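Local coordinates for heme oxygenase 1 (Synechocystis sp., PDB 1WE1), which probably opens the heme ring oxidatively to give biliverdin IXalpha, carbon monoxide and ferrous iron, a key step toward the chromophores of the photosynthetic antennae, at residues 41-46 with 202-206; 60-66 with 117-121; 104-108 with 194-198. All coordinates share one frame; numbering follows the deposited sequence.

Interaction 1: residues 41-46 with 202-206; sequences KLVGNL and MFNEL. With HEM (protoporphyrin IX containing Fe), chain H.
Leu42 overlaps the rim of the Phe203 ring: its CD1 lies at the ring edge, near the ring plane, 3.7 Å from Phe203 CE1, and CD2 reaches the same ring carbon. The leucine gets there because its CG is turned anti to the backbone N (chi1 -174°), which carries both methyls along the helix surface to the phenyl group. Its CB meets Leu206 CD2 at 4.1 Å, so Leu42 rests on both Phe203 and Leu206.

One turn further on, the side chains of Asn45 and Met202 lie alongside each other, running opposite ways, with Asn45 CB 3.7 Å from Met202 SD. The thioether then bends at its last torsion (chi3 -64°) and brings Met202 CE to within 3.7 Å of Leu46 CD2. The polar ends in this layer are satisfied by a third element: Asn45 OD1 accepts the backbone N-H of Ser99, while the Glu205 carboxylate is bound by Ser99 and by the N-H of Ala101, at the start of helix 100-115.

On its heme side, Phe203 CE2 approaches the vinyl carbon CBB of the heme at 3.7 Å. The arrangement is a mainly apolar interface between helices 36-59 and 182-205 in the all-helical heme oxygenase fold, and its one aromatic side chain, Phe203, also lines the heme pocket.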
loop_
_atom_site.group_PDB
_atom_site.type_symbol
_atom_site.label_atom_id
_atom_site.label_comp_id
_atom_site.label_asym_id
_atom_site.label_seq_id
_atom_site.Cartn_x
_atom_site.Cartn_y
_atom_site.Cartn_z
ATOM N N LYS A 41 0.702 0.393 13.638
ATOM C CA LYS A 41 2.055 0.047 13.243
ATOM C C LYS A 41 2.144 -0.180 11.738
ATOM O O LYS A 41 3.189 0.053 11.120
ATOM C CB LYS A 41 2.521 -1.189 14.019
ATOM C CG LYS A 41 2.554 -0.956 15.530
ATOM C CD LYS A 41 3.360 -2.010 16.295
ATOM C CE LYS A 41 3.560 -1.569 17.751
ATOM N NZ LYS A 41 4.629 -2.309 18.491
ATOM N N LEU A 42 1.037 -0.624 11.150
ATOM C CA LEU A 42 0.978 -0.848 9.716
ATOM C C LEU A 42 1.083 0.510 9.038
ATOM O O LEU A 42 1.830 0.685 8.075
ATOM C CB LEU A 42 -0.341 -1.509 9.339
ATOM C CG LEU A 42 -0.449 -1.925 7.875
ATOM C CD1 LEU A 42 0.588 -2.998 7.598
ATOM C CD2 LEU A 42 -1.855 -2.443 7.584
ATOM N N VAL A 43 0.337 1.475 9.563
ATOM C CA VAL A 43 0.345 2.831 9.030
ATOM C C VAL A 43 1.748 3.410 9.097
ATOM O O VAL A 43 2.187 4.088 8.173
ATOM C CB VAL A 43 -0.624 3.732 9.825
ATOM C CG1 VAL A 43 -0.506 5.195 9.366
ATOM C CG2 VAL A 43 -2.057 3.227 9.639
ATOM N N GLY A 44 2.445 3.149 10.198
ATOM C CA GLY A 44 3.805 3.637 10.342
ATOM C C GLY A 44 4.672 3.045 9.243
ATOM O O GLY A 44 5.447 3.758 8.603
ATOM N N ASN A 45 4.545 1.744 8.997
ATOM C CA ASN A 45 5.343 1.133 7.942
ATOM C C ASN A 45 5.034 1.711 6.549
ATOM O O ASN A 45 5.936 2.208 5.864
ATOM C CB ASN A 45 5.158 -0.379 7.932
ATOM C CG ASN A 45 6.002 -1.074 8.991
ATOM O OD1 ASN A 45 7.045 -0.566 9.423
ATOM N ND2 ASN A 45 5.566 -2.254 9.396
ATOM N N LEU A 46 3.772 1.665 6.129
ATOM C CA LEU A 46 3.422 2.201 4.820
ATOM C C LEU A 46 3.933 3.628 4.693
ATOM O O LEU A 46 4.360 4.052 3.627
ATOM C CB LEU A 46 1.911 2.163 4.607
ATOM C CG LEU A 46 1.362 0.740 4.628
ATOM C CD1 LEU A 46 -0.125 0.747 4.325
ATOM C CD2 LEU A 46 2.107 -0.086 3.600
ATOM N N MET A 202 4.494 -7.766 6.309
ATOM C CA MET A 202 4.208 -6.740 7.304
ATOM C C MET A 202 2.961 -7.149 8.108
ATOM O O MET A 202 2.912 -6.974 9.331
ATOM C CB MET A 202 3.982 -5.385 6.632
ATOM C CG MET A 202 5.248 -4.767 6.072
ATOM S SD MET A 202 5.071 -3.062 5.458
ATOM C CE MET A 202 3.915 -3.300 4.098
ATOM N N PHE A 203 1.965 -7.705 7.417
ATOM C CA PHE A 203 0.725 -8.141 8.057
ATOM C C PHE A 203 0.987 -9.262 9.052
ATOM O O PHE A 203 0.473 -9.247 10.175
ATOM C CB PHE A 203 -0.288 -8.654 7.034
ATOM C CG PHE A 203 -0.719 -7.637 6.018
ATOM C CD1 PHE A 203 -0.690 -6.276 6.302
ATOM C CD2 PHE A 203 -1.216 -8.056 4.781
ATOM C CE1 PHE A 203 -1.155 -5.339 5.367
ATOM C CE2 PHE A 203 -1.686 -7.134 3.831
ATOM C CZ PHE A 203 -1.658 -5.773 4.121
ATOM N N ASN A 204 1.768 -10.251 8.629
ATOM C CA ASN A 204 2.095 -11.377 9.496
ATOM C C ASN A 204 2.828 -10.924 10.771
ATOM O O ASN A 204 2.663 -11.530 11.832
ATOM C CB ASN A 204 2.933 -12.407 8.735
ATOM C CG ASN A 204 2.104 -13.222 7.766
ATOM O OD1 ASN A 204 1.018 -13.699 8.111
ATOM N ND2 ASN A 204 2.614 -13.400 6.547
ATOM N N GLU A 205 3.626 -9.862 10.659
ATOM C CA GLU A 205 4.356 -9.316 11.803
ATOM C C GLU A 205 3.384 -8.833 12.877
ATOM O O GLU A 205 3.738 -8.718 14.051
ATOM C CB GLU A 205 5.212 -8.120 11.388
ATOM C CG GLU A 205 6.607 -8.434 10.936
ATOM C CD GLU A 205 7.366 -7.174 10.560
ATOM O OE1 GLU A 205 8.601 -7.244 10.384
ATOM O OE2 GLU A 205 6.720 -6.109 10.428
ATOM N N LEU A 206 2.159 -8.540 12.472
ATOM C CA LEU A 206 1.194 -8.041 13.420
ATOM C C LEU A 206 0.287 -9.098 13.998
ATOM O O LEU A 206 -0.511 -8.793 14.870
ATOM C CB LEU A 206 0.363 -6.937 12.777
ATOM C CG LEU A 206 0.922 -5.512 12.815
ATOM C CD1 LEU A 206 2.428 -5.508 13.077
ATOM C CD2 LEU A 206 0.586 -4.828 11.512
HETATM C CHA HEM H . -7.608 -4.767 -6.672
HETATM C CHB HEM H . -3.348 -4.448 -4.402
HETATM C CHC HEM H . -5.428 -6.560 -0.559
HETATM C CHD HEM H . -9.726 -5.377 -2.335
HETATM C C1A HEM H . -6.219 -4.609 -6.474
HETATM C C2A HEM H . -5.234 -4.256 -7.484
HETATM C C3A HEM H . -4.022 -4.214 -6.852
HETATM C C4A HEM H . -4.292 -4.476 -5.430
HETATM C CMA HEM H . -2.669 -3.937 -7.432
HETATM C CAA HEM H . -5.525 -3.934 -8.942
HETATM C CBA HEM H . -5.811 -5.155 -9.850
HETATM C CGA HEM H . -6.059 -4.833 -11.208
HETATM O O1A HEM H . -5.071 -5.019 -12.022
HETATM O O2A HEM H . -7.147 -4.387 -11.623
HETATM C C1B HEM H . -3.526 -5.039 -3.140
HETATM C C2B HEM H . -2.450 -5.311 -2.189
HETATM C C3B HEM H . -3.041 -5.851 -1.083
HETATM C C4B HEM H . -4.462 -5.978 -1.401
HETATM C CMB HEM H . -0.995 -5.001 -2.435
HETATM C CAB HEM H . -2.423 -6.211 0.254
HETATM C CBB HEM H . -1.373 -7.353 0.186
HETATM C C1C HEM H . -6.782 -6.352 -0.652
HETATM C C2C HEM H . -7.758 -6.611 0.396
HETATM C C3C HEM H . -8.960 -6.497 -0.203
HETATM C C4C HEM H . -8.743 -5.879 -1.491
HETATM C CMC HEM H . -7.416 -6.932 1.838
HETATM C CAC HEM H . -10.314 -6.952 0.347
HETATM C CBC HEM H . -11.000 -5.811 1.151
HETATM C C1D HEM H . -9.544 -5.076 -3.707
HETATM C C2D HEM H . -10.634 -4.772 -4.631
HETATM C C3D HEM H . -10.039 -4.556 -5.833
HETATM C C4D HEM H . -8.585 -4.789 -5.652
HETATM C CMD HEM H . -12.072 -4.748 -4.223
HETATM C CAD HEM H . -10.644 -4.162 -7.159
HETATM C CBD HEM H . -10.924 -5.420 -8.097
HETATM C CGD HEM H . -11.223 -5.057 -9.432
HETATM O O1D HEM H . -10.547 -4.133 -10.022
HETATM O O2D HEM H . -12.153 -5.639 -10.061
HETATM N NA HEM H . -5.628 -4.759 -5.242
HETATM N NB HEM H . -4.747 -5.440 -2.646
HETATM N NC HEM H . -7.409 -5.853 -1.808
HETATM N ND HEM H . -8.310 -5.037 -4.352
HETATM FE FE HEM H . -6.529 -5.282 -3.528
HETATM O O HOH W 1 -6.543 -3.534 -3.098
#

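Interaction 2: residues 60-66 with 117-121; sequences FKDHPIL and PELLV
This is a mainly apolar loop-to-helix contact, in which the loop after helix 36-59 folds against the 3-10 turn at residues 117-119 that leads into helix 120-146. Pro117 is at its centre. Its CB sits over one face of the Phe60 ring in a CH-pi contact, 4.3 Å from the ring centroid and 23° off the normal, and its CG comes within 4.2 Å of His63 NE2.

Leu66 packs against both Pro117 and Leu120. Its CD2 lies 3.8 Å from Pro117 CB and 4.1 Å from Leu120 CD2, the two leucines crossing at about a right angle, while CD1 lies near Leu120 CB. The same CD2 also covers one face of the His63 imidazole. An alanine here would keep the backbone but is likely to leave Pro117 and Leu120 without the methyls between them, opening a gap beside the imidazole. Next to it in the chain, Ile65 CD1 touches Glu118 CB at 4.0 Å.

The loop has its own internal ties. A type I beta turn runs from Phe60 to His63, and the His63 ring is held by the N-H of Leu66, which reaches ND1 at 3.2 Å from 17° out of the ring plane. With CG anti to the backbone N (chi1 172°), the imidazole is set with ND1 at the N-H of Leu66 and NE2 near Pro117 CG.

Beyond the two segments, Glu118 forms a salt bridge to Arg187 of helix 182-205, and Leu120 packs on Val112 of helix 100-115. Val121 leans on Ile188 of helix 182-205, placing the contact at the N-terminal end of helix 120-146, where helices 100-115 and 182-205 also meet it.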
loop_
_atom_site.group_PDB
_atom_site.type_symbol
_atom_site.label_atom_id
_atom_site.label_comp_id
_atom_site.label_asym_id
_atom_site.label_seq_id
_atom_site.Cartn_x
_atom_site.Cartn_y
_atom_site.Cartn_z
ATOM N N PHE A 60 12.464 10.628 -11.159
ATOM C CA PHE A 60 12.234 10.138 -12.508
ATOM C C PHE A 60 10.970 10.709 -13.129
ATOM O O PHE A 60 10.344 10.059 -13.959
ATOM C CB PHE A 60 12.165 8.600 -12.516
ATOM C CG PHE A 60 13.396 7.936 -11.968
ATOM C CD1 PHE A 60 13.491 7.621 -10.618
ATOM C CD2 PHE A 60 14.482 7.671 -12.791
ATOM C CE1 PHE A 60 14.655 7.054 -10.090
ATOM C CE2 PHE A 60 15.648 7.106 -12.275
ATOM C CZ PHE A 60 15.733 6.799 -10.917
ATOM N N LYS A 61 10.593 11.923 -12.737
ATOM C CA LYS A 61 9.390 12.531 -13.296
ATOM C C LYS A 61 9.508 12.666 -14.819
ATOM O O LYS A 61 8.501 12.626 -15.534
ATOM C CB LYS A 61 9.134 13.909 -12.675
ATOM C CG LYS A 61 10.263 14.886 -12.870
ATOM C CD LYS A 61 9.853 16.326 -12.561
ATOM C CE LYS A 61 9.486 16.539 -11.099
ATOM N NZ LYS A 61 8.188 15.905 -10.747
ATOM N N ASP A 62 10.741 12.805 -15.308
ATOM C CA ASP A 62 10.996 12.961 -16.744
ATOM C C ASP A 62 11.781 11.806 -17.371
ATOM O O ASP A 62 12.380 11.960 -18.435
ATOM C CB ASP A 62 11.738 14.277 -16.990
ATOM C CG ASP A 62 12.197 14.928 -15.698
ATOM O OD1 ASP A 62 12.756 14.204 -14.838
ATOM O OD2 ASP A 62 12.002 16.156 -15.542
ATOM N N HIS A 63 11.776 10.653 -16.706
ATOM C CA HIS A 63 12.470 9.465 -17.195
ATOM C C HIS A 63 11.682 8.867 -18.368
ATOM O O HIS A 63 10.455 8.933 -18.404
ATOM C CB HIS A 63 12.616 8.468 -16.035
ATOM C CG HIS A 63 13.147 7.122 -16.426
ATOM N ND1 HIS A 63 12.334 6.100 -16.872
ATOM C CD2 HIS A 63 14.403 6.614 -16.390
ATOM C CE1 HIS A 63 13.065 5.022 -17.091
ATOM N NE2 HIS A 63 14.324 5.306 -16.806
ATOM N N PRO A 64 12.387 8.299 -19.359
ATOM C CA PRO A 64 11.761 7.693 -20.541
ATOM C C PRO A 64 10.562 6.780 -20.266
ATOM O O PRO A 64 9.608 6.745 -21.051
ATOM C CB PRO A 64 12.925 6.955 -21.193
ATOM C CG PRO A 64 14.059 7.895 -20.939
ATOM C CD PRO A 64 13.856 8.259 -19.473
ATOM N N ILE A 65 10.610 6.047 -19.157
ATOM C CA ILE A 65 9.525 5.137 -18.801
ATOM C C ILE A 65 8.637 5.643 -17.674
ATOM O O ILE A 65 7.457 5.893 -17.890
ATOM C CB ILE A 65 10.067 3.747 -18.413
ATOM C CG1 ILE A 65 10.678 3.073 -19.644
ATOM C CG2 ILE A 65 8.949 2.884 -17.832
ATOM C CD1 ILE A 65 11.279 1.705 -19.358
ATOM N N LEU A 66 9.206 5.801 -16.481
ATOM C CA LEU A 66 8.455 6.260 -15.306
ATOM C C LEU A 66 7.597 7.523 -15.479
ATOM O O LEU A 66 6.547 7.657 -14.842
ATOM C CB LEU A 66 9.408 6.444 -14.112
ATOM C CG LEU A 66 9.784 5.214 -13.263
ATOM C CD1 LEU A 66 9.077 3.961 -13.759
ATOM C CD2 LEU A 66 11.284 5.019 -13.292
ATOM N N PRO A 117 15.176 1.097 -12.381
ATOM C CA PRO A 117 14.061 2.032 -12.226
ATOM C C PRO A 117 12.746 1.617 -12.863
ATOM O O PRO A 117 11.677 2.043 -12.411
ATOM C CB PRO A 117 14.611 3.332 -12.826
ATOM C CG PRO A 117 15.696 2.872 -13.735
ATOM C CD PRO A 117 16.351 1.799 -12.914
ATOM N N GLU A 118 12.803 0.790 -13.903
ATOM C CA GLU A 118 11.558 0.380 -14.543
ATOM C C GLU A 118 10.742 -0.549 -13.654
ATOM O O GLU A 118 9.526 -0.631 -13.801
ATOM C CB GLU A 118 11.802 -0.271 -15.924
ATOM C CG GLU A 118 12.520 -1.615 -15.934
ATOM C CD GLU A 118 14.010 -1.512 -15.625
ATOM O OE1 GLU A 118 14.570 -0.392 -15.679
ATOM O OE2 GLU A 118 14.624 -2.565 -15.337
ATOM N N LEU A 119 11.402 -1.238 -12.728
ATOM C CA LEU A 119 10.702 -2.133 -11.813
ATOM C C LEU A 119 9.819 -1.335 -10.841
ATOM O O LEU A 119 8.954 -1.893 -10.156
ATOM C CB LEU A 119 11.710 -2.994 -11.048
ATOM C CG LEU A 119 12.438 -4.003 -11.949
ATOM C CD1 LEU A 119 13.298 -4.942 -11.112
ATOM C CD2 LEU A 119 11.409 -4.804 -12.745
ATOM N N LEU A 120 10.042 -0.025 -10.802
ATOM C CA LEU A 120 9.279 0.881 -9.956
ATOM C C LEU A 120 7.810 0.920 -10.382
ATOM O O LEU A 120 6.944 1.323 -9.611
ATOM C CB LEU A 120 9.874 2.282 -10.045
ATOM C CG LEU A 120 10.573 2.892 -8.830
ATOM C CD1 LEU A 120 11.263 1.845 -7.985
ATOM C CD2 LEU A 120 11.559 3.931 -9.330
ATOM N N VAL A 121 7.526 0.511 -11.612
ATOM C CA VAL A 121 6.144 0.509 -12.072
ATOM C C VAL A 121 5.400 -0.636 -11.400
ATOM O O VAL A 121 4.185 -0.603 -11.275
ATOM C CB VAL A 121 6.041 0.358 -13.607
ATOM C CG1 VAL A 121 6.808 -0.861 -14.065
ATOM C CG2 VAL A 121 4.572 0.231 -14.018
#

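Interaction 3: residues 104-108 with 194-198; sequences AYVDR and DAFAM. With HEM (protoporphyrin IX containing Fe), chain H.
Met198 crosses the Tyr105 side chain obliquely and lays its CB over one face of the phenol ring, 4.2 Å from the centroid and 17° off the normal, a CH-pi contact displaced toward the rim. Its sulfur stands farther to one side, 4.8 Å from the same centroid, and adds an oblique Met-aromatic contact. Beyond the sulfur the chain bends (chi3 -89°), so that Met198 CE ends 3.7 Å from Arg108 CG and the thioether crosses the aliphatic part of the arginine at about a right angle.

Arg108 folds at chi2 and chi3, bringing its guanidinium down to Asp194. Arg108 NH2 donates to Asp194 OD2 at 3.3 Å in a nearly straight bond (167°). The oxygen lies close to the guanidinium plane, but is itself met from above the carboxylate plane; at this length, and through one nitrogen, the salt bridge is a modest one. The same NH2 also pairs with Glu191, a second acid that probably shares its charge. At the tip of the tyrosine, Tyr105 OH is hydrogen-bonded to Asn199 and lies 4.2 Å from Ala195 CB.

From the opposite side of helix 182-205, Phe196 places a ring face against the heme methyl CMB, with CE2 3.8 Å from pyrrole carbon C2B. This is near-antiparallel helix packing in the heme oxygenase fold, with helix 182-205 lining the heme pocket on one side and packing on helix 100-115 on the other.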
loop_
_atom_site.group_PDB
_atom_site.type_symbol
_atom_site.label_atom_id
_atom_site.label_comp_id
_atom_site.label_asym_id
_atom_site.label_seq_id
_atom_site.Cartn_x
_atom_site.Cartn_y
_atom_site.Cartn_z
ATOM N N ALA A 104 12.725 -3.904 5.035
ATOM C CA ALA A 104 13.068 -4.705 3.870
ATOM C C ALA A 104 12.298 -4.140 2.672
ATOM O O ALA A 104 12.830 -4.029 1.568
ATOM C CB ALA A 104 12.700 -6.174 4.105
ATOM N N TYR A 105 11.041 -3.778 2.904
ATOM C CA TYR A 105 10.215 -3.212 1.853
ATOM C C TYR A 105 10.903 -1.951 1.315
ATOM O O TYR A 105 11.198 -1.859 0.126
ATOM C CB TYR A 105 8.833 -2.857 2.408
ATOM C CG TYR A 105 7.737 -2.759 1.364
ATOM C CD1 TYR A 105 8.013 -2.353 0.049
ATOM C CD2 TYR A 105 6.413 -3.042 1.697
ATOM C CE1 TYR A 105 6.988 -2.234 -0.903
ATOM C CE2 TYR A 105 5.383 -2.924 0.757
ATOM C CZ TYR A 105 5.677 -2.517 -0.539
ATOM O OH TYR A 105 4.649 -2.374 -1.448
ATOM N N VAL A 106 11.157 -0.989 2.199
ATOM C CA VAL A 106 11.810 0.267 1.832
ATOM C C VAL A 106 13.126 0.004 1.124
ATOM O O VAL A 106 13.472 0.691 0.158
ATOM C CB VAL A 106 12.113 1.142 3.086
ATOM C CG1 VAL A 106 13.147 2.217 2.757
ATOM C CG2 VAL A 106 10.847 1.776 3.588
ATOM N N ASP A 107 13.863 -0.980 1.634
ATOM C CA ASP A 107 15.158 -1.359 1.071
ATOM C C ASP A 107 15.032 -1.780 -0.391
ATOM O O ASP A 107 15.828 -1.362 -1.231
ATOM C CB ASP A 107 15.780 -2.497 1.894
ATOM C CG ASP A 107 16.398 -2.013 3.207
ATOM O OD1 ASP A 107 16.770 -2.866 4.035
ATOM O OD2 ASP A 107 16.523 -0.787 3.412
ATOM N N ARG A 108 14.031 -2.599 -0.697
ATOM C CA ARG A 108 13.832 -3.041 -2.065
ATOM C C ARG A 108 13.519 -1.874 -3.003
ATOM O O ARG A 108 14.049 -1.806 -4.112
ATOM C CB ARG A 108 12.705 -4.072 -2.145
ATOM C CG ARG A 108 12.276 -4.377 -3.584
ATOM C CD ARG A 108 13.432 -4.944 -4.397
ATOM N NE ARG A 108 13.847 -6.230 -3.857
ATOM C CZ ARG A 108 13.293 -7.398 -4.176
ATOM N NH1 ARG A 108 13.737 -8.514 -3.610
ATOM N NH2 ARG A 108 12.325 -7.462 -5.086
ATOM N N ASP A 194 6.475 -9.832 -5.958
ATOM C CA ASP A 194 7.452 -9.691 -4.887
ATOM C C ASP A 194 6.901 -8.687 -3.870
ATOM O O ASP A 194 6.890 -8.952 -2.665
ATOM C CB ASP A 194 8.796 -9.182 -5.429
ATOM C CG ASP A 194 9.722 -10.305 -5.868
ATOM O OD1 ASP A 194 9.324 -11.122 -6.725
ATOM O OD2 ASP A 194 10.861 -10.371 -5.356
ATOM N N ALA A 195 6.446 -7.538 -4.369
ATOM C CA ALA A 195 5.895 -6.497 -3.514
ATOM C C ALA A 195 4.729 -7.039 -2.698
ATOM O O ALA A 195 4.628 -6.767 -1.508
ATOM C CB ALA A 195 5.445 -5.310 -4.348
ATOM N N PHE A 196 3.850 -7.805 -3.330
ATOM C CA PHE A 196 2.728 -8.367 -2.601
ATOM C C PHE A 196 3.247 -9.133 -1.388
ATOM O O PHE A 196 2.741 -8.973 -0.277
ATOM C CB PHE A 196 1.919 -9.333 -3.470
ATOM C CG PHE A 196 0.744 -8.708 -4.146
ATOM C CD1 PHE A 196 0.906 -7.938 -5.295
ATOM C CD2 PHE A 196 -0.540 -8.903 -3.651
ATOM C CE1 PHE A 196 -0.195 -7.377 -5.937
ATOM C CE2 PHE A 196 -1.645 -8.342 -4.288
ATOM C CZ PHE A 196 -1.467 -7.579 -5.432
ATOM N N ALA A 197 4.254 -9.972 -1.608
ATOM C CA ALA A 197 4.812 -10.767 -0.532
ATOM C C ALA A 197 5.335 -9.858 0.576
ATOM O O ALA A 197 5.209 -10.178 1.754
ATOM C CB ALA A 197 5.922 -11.652 -1.057
ATOM N N MET A 198 5.912 -8.725 0.202
ATOM C CA MET A 198 6.439 -7.798 1.191
ATOM C C MET A 198 5.344 -7.134 2.036
ATOM O O MET A 198 5.563 -6.787 3.196
ATOM C CB MET A 198 7.300 -6.750 0.502
ATOM C CG MET A 198 8.551 -7.357 -0.075
ATOM S SD MET A 198 9.703 -6.160 -0.737
ATOM C CE MET A 198 9.113 -6.031 -2.456
HETATM C CHA HEM H . -7.608 -4.767 -6.672
HETATM C CHB HEM H . -3.348 -4.448 -4.402
HETATM C CHC HEM H . -5.428 -6.560 -0.559
HETATM C CHD HEM H . -9.726 -5.377 -2.335
HETATM C C1A HEM H . -6.219 -4.609 -6.474
HETATM C C2A HEM H . -5.234 -4.256 -7.484
HETATM C C3A HEM H . -4.022 -4.214 -6.852
HETATM C C4A HEM H . -4.292 -4.476 -5.430
HETATM C CMA HEM H . -2.669 -3.937 -7.432
HETATM C CAA HEM H . -5.525 -3.934 -8.942
HETATM C CBA HEM H . -5.811 -5.155 -9.850
HETATM C CGA HEM H . -6.059 -4.833 -11.208
HETATM O O1A HEM H . -5.071 -5.019 -12.022
HETATM O O2A HEM H . -7.147 -4.387 -11.623
HETATM C C1B HEM H . -3.526 -5.039 -3.140
HETATM C C2B HEM H . -2.450 -5.311 -2.189
HETATM C C3B HEM H . -3.041 -5.851 -1.083
HETATM C C4B HEM H . -4.462 -5.978 -1.401
HETATM C CMB HEM H . -0.995 -5.001 -2.435
HETATM C CAB HEM H . -2.423 -6.211 0.254
HETATM C CBB HEM H . -1.373 -7.353 0.186
HETATM C C1C HEM H . -6.782 -6.352 -0.652
HETATM C C2C HEM H . -7.758 -6.611 0.396
HETATM C C3C HEM H . -8.960 -6.497 -0.203
HETATM C C4C HEM H . -8.743 -5.879 -1.491
HETATM C CMC HEM H . -7.416 -6.932 1.838
HETATM C CAC HEM H . -10.314 -6.952 0.347
HETATM C CBC HEM H . -11.000 -5.811 1.151
HETATM C C1D HEM H . -9.544 -5.076 -3.707
HETATM C C2D HEM H . -10.634 -4.772 -4.631
HETATM C C3D HEM H . -10.039 -4.556 -5.833
HETATM C C4D HEM H . -8.585 -4.789 -5.652
HETATM C CMD HEM H . -12.072 -4.748 -4.223
HETATM C CAD HEM H . -10.644 -4.162 -7.159
HETATM C CBD HEM H . -10.924 -5.420 -8.097
HETATM C CGD HEM H . -11.223 -5.057 -9.432
HETATM O O1D HEM H . -10.547 -4.133 -10.022
HETATM O O2D HEM H . -12.153 -5.639 -10.061
HETATM N NA HEM H . -5.628 -4.759 -5.242
HETATM N NB HEM H . -4.747 -5.440 -2.646
HETATM N NC HEM H . -7.409 -5.853 -1.808
HETATM N ND HEM H . -8.310 -5.037 -4.352
HETATM FE FE HEM H . -6.529 -5.282 -3.528
HETATM O O HOH W 1 -6.543 -3.534 -3.098
#

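In the fold
Interactions 1 and 3 share helix 182-205 and lie with their centres about 12 Å apart. They meet directly, Met202 CE packing 3.5 Å from Tyr105 CD2, so helices 36-59 and 100-115 are joined through neighbouring turns of one helix. Each also reaches the same heme, through Phe203 and Phe196; the heme iron carries a water as well as the axial His17. Interaction 2 stands apart, on the other side of the chain's centre from interaction 1 (centres about 27 Å apart) and about 6 Å from interaction 3 at the nearest atoms. It does not touch the heme: the side chain of Val121 stays about 11 Å away, though about 5 Å from that of heme-binding Tyr125.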